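PDB 2DGJ: extracellular matrix-binding protein EbhA from Staphylococcus aureus, which probably contributes to adhesion to host extracellular matrix as a cell wall-associated protein, through a long rod of repeated three-helix bundles. Local coordinates for residues A[20-26]-A[71-77]. Numbering follows the deposited sequence.
Sequences QKYRDAE and LNGDAKL
At the junction of two three-helix bundles, helix 20-23 and its exit turn (FIVAR repeat) clasp the start of helix 73-88, the first helix of the GA module. Residues 24-26 leave helical geometry before helix 27-46, bringing Ala25 CA to 3.6 Å from Gly73 CA. A CB on Gly73 would clash with Gln20 O and Lys21 O, and the same closeness lets Gly73 N donate to Lys21 O (2.8 Å). Extended Lys21 (t, t, t, p) brings NZ to Leu71 O (2.8 Å) and, as a salt bridge, to Asp74 OD1 (3.1 Å; Asp74 chi1 p). Gln20 (t, m) directs NE2 to Gly73 O (3.1 Å) and Asp24 OD2 (2.7 Å), an oxygen also bound by Val112 N. Leu71 CD2 meets the Tyr22 ring edge at CD1 (3.8 Å). Asn72 (chi1 p), at the N-cap position, makes no side-chain capping bond; its OD1 accepts from Glu26 N (3.3 Å). Glu26 (m, t) reaches Lys76 in a weak salt bridge, OE2 to NZ 3.3 Å.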
loop_
_atom_site.group_PDB
_atom_site.type_symbol
_atom_site.label_atom_id
_atom_site.label_comp_id
_atom_site.label_asym_id
_atom_site.label_seq_id
_atom_site.Cartn_x
_atom_site.Cartn_y
_atom_site.Cartn_z
ATOM N N GLN A 20 5.124 -2.107 -17.838
ATOM C CA GLN A 20 4.045 -1.956 -16.875
ATOM C C GLN A 20 2.938 -2.964 -17.205
ATOM O O GLN A 20 2.222 -3.435 -16.315
ATOM C CB GLN A 20 3.513 -0.522 -16.948
ATOM C CG GLN A 20 2.428 -0.161 -15.936
ATOM C CD GLN A 20 1.093 -0.765 -16.278
ATOM O OE1 GLN A 20 0.743 -0.880 -17.455
ATOM N NE2 GLN A 20 0.329 -1.144 -15.257
ATOM N N LYS A 21 2.810 -3.292 -18.489
ATOM C CA LYS A 21 1.794 -4.239 -18.934
ATOM C C LYS A 21 1.989 -5.576 -18.224
ATOM O O LYS A 21 1.023 -6.243 -17.854
ATOM C CB LYS A 21 1.878 -4.424 -20.454
ATOM C CG LYS A 21 0.807 -5.332 -21.038
ATOM C CD LYS A 21 0.819 -5.305 -22.562
ATOM C CE LYS A 21 -0.244 -6.227 -23.155
ATOM N NZ LYS A 21 -1.626 -5.861 -22.737
ATOM N N TYR A 22 3.246 -5.958 -18.035
ATOM C CA TYR A 22 3.585 -7.206 -17.365
ATOM C C TYR A 22 3.551 -6.991 -15.855
ATOM O O TYR A 22 2.826 -7.677 -15.129
ATOM C CB TYR A 22 4.990 -7.658 -17.779
ATOM C CG TYR A 22 5.528 -8.815 -16.957
ATOM C CD1 TYR A 22 5.123 -10.127 -17.207
ATOM C CD2 TYR A 22 6.424 -8.591 -15.910
ATOM C CE1 TYR A 22 5.598 -11.186 -16.436
ATOM C CE2 TYR A 22 6.898 -9.641 -15.131
ATOM C CZ TYR A 22 6.486 -10.937 -15.398
ATOM O OH TYR A 22 6.957 -11.984 -14.632
ATOM N N ARG A 23 4.350 -6.029 -15.405
ATOM C CA ARG A 23 4.479 -5.661 -13.999
ATOM C C ARG A 23 3.178 -5.726 -13.199
ATOM O O ARG A 23 3.071 -6.493 -12.242
ATOM C CB ARG A 23 5.041 -4.248 -13.896
ATOM C CG ARG A 23 6.309 -4.112 -13.076
ATOM C CD ARG A 23 7.544 -4.457 -13.880
ATOM N NE ARG A 23 8.695 -3.685 -13.424
ATOM C CZ ARG A 23 9.162 -3.681 -12.175
ATOM N NH1 ARG A 23 8.586 -4.419 -11.230
ATOM N NH2 ARG A 23 10.213 -2.930 -11.872
ATOM N N ASP A 24 2.200 -4.912 -13.591
ATOM C CA ASP A 24 0.914 -4.857 -12.894
ATOM C C ASP A 24 -0.136 -5.864 -13.338
ATOM O O ASP A 24 -1.274 -5.815 -12.871
ATOM C CB ASP A 24 0.329 -3.445 -12.980
ATOM C CG ASP A 24 1.166 -2.426 -12.245
ATOM O OD1 ASP A 24 1.560 -2.724 -11.101
ATOM O OD2 ASP A 24 1.427 -1.335 -12.795
ATOM N N ALA A 25 0.229 -6.779 -14.231
ATOM C CA ALA A 25 -0.719 -7.796 -14.678
ATOM C C ALA A 25 -1.030 -8.682 -13.479
ATOM O O ALA A 25 -0.316 -8.647 -12.476
ATOM C CB ALA A 25 -0.116 -8.631 -15.792
ATOM N N GLU A 26 -2.095 -9.469 -13.581
ATOM C CA GLU A 26 -2.472 -10.351 -12.486
ATOM C C GLU A 26 -1.415 -11.441 -12.372
ATOM O O GLU A 26 -0.903 -11.926 -13.383
ATOM C CB GLU A 26 -3.857 -10.945 -12.748
ATOM C CG GLU A 26 -4.906 -9.882 -13.065
ATOM C CD GLU A 26 -6.318 -10.436 -13.177
ATOM O OE1 GLU A 26 -6.521 -11.413 -13.929
ATOM O OE2 GLU A 26 -7.231 -9.884 -12.522
ATOM N N LEU A 71 -1.313 -10.580 -20.841
ATOM C CA LEU A 71 -0.860 -9.671 -19.791
ATOM C C LEU A 71 -1.802 -8.466 -19.799
ATOM O O LEU A 71 -1.996 -7.823 -20.837
ATOM C CB LEU A 71 0.579 -9.234 -20.066
ATOM C CG LEU A 71 1.709 -10.075 -19.461
ATOM C CD1 LEU A 71 1.288 -11.515 -19.284
ATOM C CD2 LEU A 71 2.924 -9.982 -20.356
ATOM N N ASN A 72 -2.386 -8.165 -18.643
ATOM C CA ASN A 72 -3.348 -7.072 -18.550
ATOM C C ASN A 72 -2.981 -5.951 -17.590
ATOM O O ASN A 72 -3.858 -5.278 -17.057
ATOM C CB ASN A 72 -4.720 -7.639 -18.170
ATOM C CG ASN A 72 -4.714 -8.334 -16.813
ATOM O OD1 ASN A 72 -3.679 -8.817 -16.356
ATOM N ND2 ASN A 72 -5.879 -8.402 -16.175
ATOM N N GLY A 73 -1.687 -5.742 -17.380
ATOM C CA GLY A 73 -1.258 -4.682 -16.488
ATOM C C GLY A 73 -1.833 -3.340 -16.901
ATOM O O GLY A 73 -2.263 -2.552 -16.057
ATOM N N ASP A 74 -1.857 -3.082 -18.204
ATOM C CA ASP A 74 -2.387 -1.829 -18.728
ATOM C C ASP A 74 -3.874 -1.678 -18.411
ATOM O O ASP A 74 -4.340 -0.585 -18.082
ATOM C CB ASP A 74 -2.144 -1.744 -20.241
ATOM C CG ASP A 74 -2.679 -2.954 -20.992
ATOM O OD1 ASP A 74 -2.590 -4.079 -20.454
ATOM O OD2 ASP A 74 -3.180 -2.784 -22.125
ATOM N N ALA A 75 -4.615 -2.779 -18.496
ATOM C CA ALA A 75 -6.044 -2.753 -18.200
ATOM C C ALA A 75 -6.217 -2.466 -16.710
ATOM O O ALA A 75 -7.153 -1.788 -16.300
ATOM C CB ALA A 75 -6.683 -4.089 -18.557
ATOM N N LYS A 76 -5.293 -2.988 -15.910
ATOM C CA LYS A 76 -5.325 -2.790 -14.464
ATOM C C LYS A 76 -4.971 -1.359 -14.099
ATOM O O LYS A 76 -5.392 -0.862 -13.054
ATOM C CB LYS A 76 -4.351 -3.746 -13.771
ATOM C CG LYS A 76 -4.864 -5.171 -13.654
ATOM C CD LYS A 76 -6.036 -5.249 -12.678
ATOM C CE LYS A 76 -6.530 -6.677 -12.488
ATOM N NZ LYS A 76 -7.638 -6.758 -11.482
ATOM N N LEU A 77 -4.187 -0.704 -14.955
ATOM C CA LEU A 77 -3.795 0.681 -14.723
ATOM C C LEU A 77 -4.987 1.593 -14.967
ATOM O O LEU A 77 -5.218 2.541 -14.226
ATOM C CB LEU A 77 -2.651 1.083 -15.654
ATOM C CG LEU A 77 -2.163 2.534 -15.540
ATOM C CD1 LEU A 77 -1.619 2.793 -14.145
ATOM C CD2 LEU A 77 -1.086 2.793 -16.583
#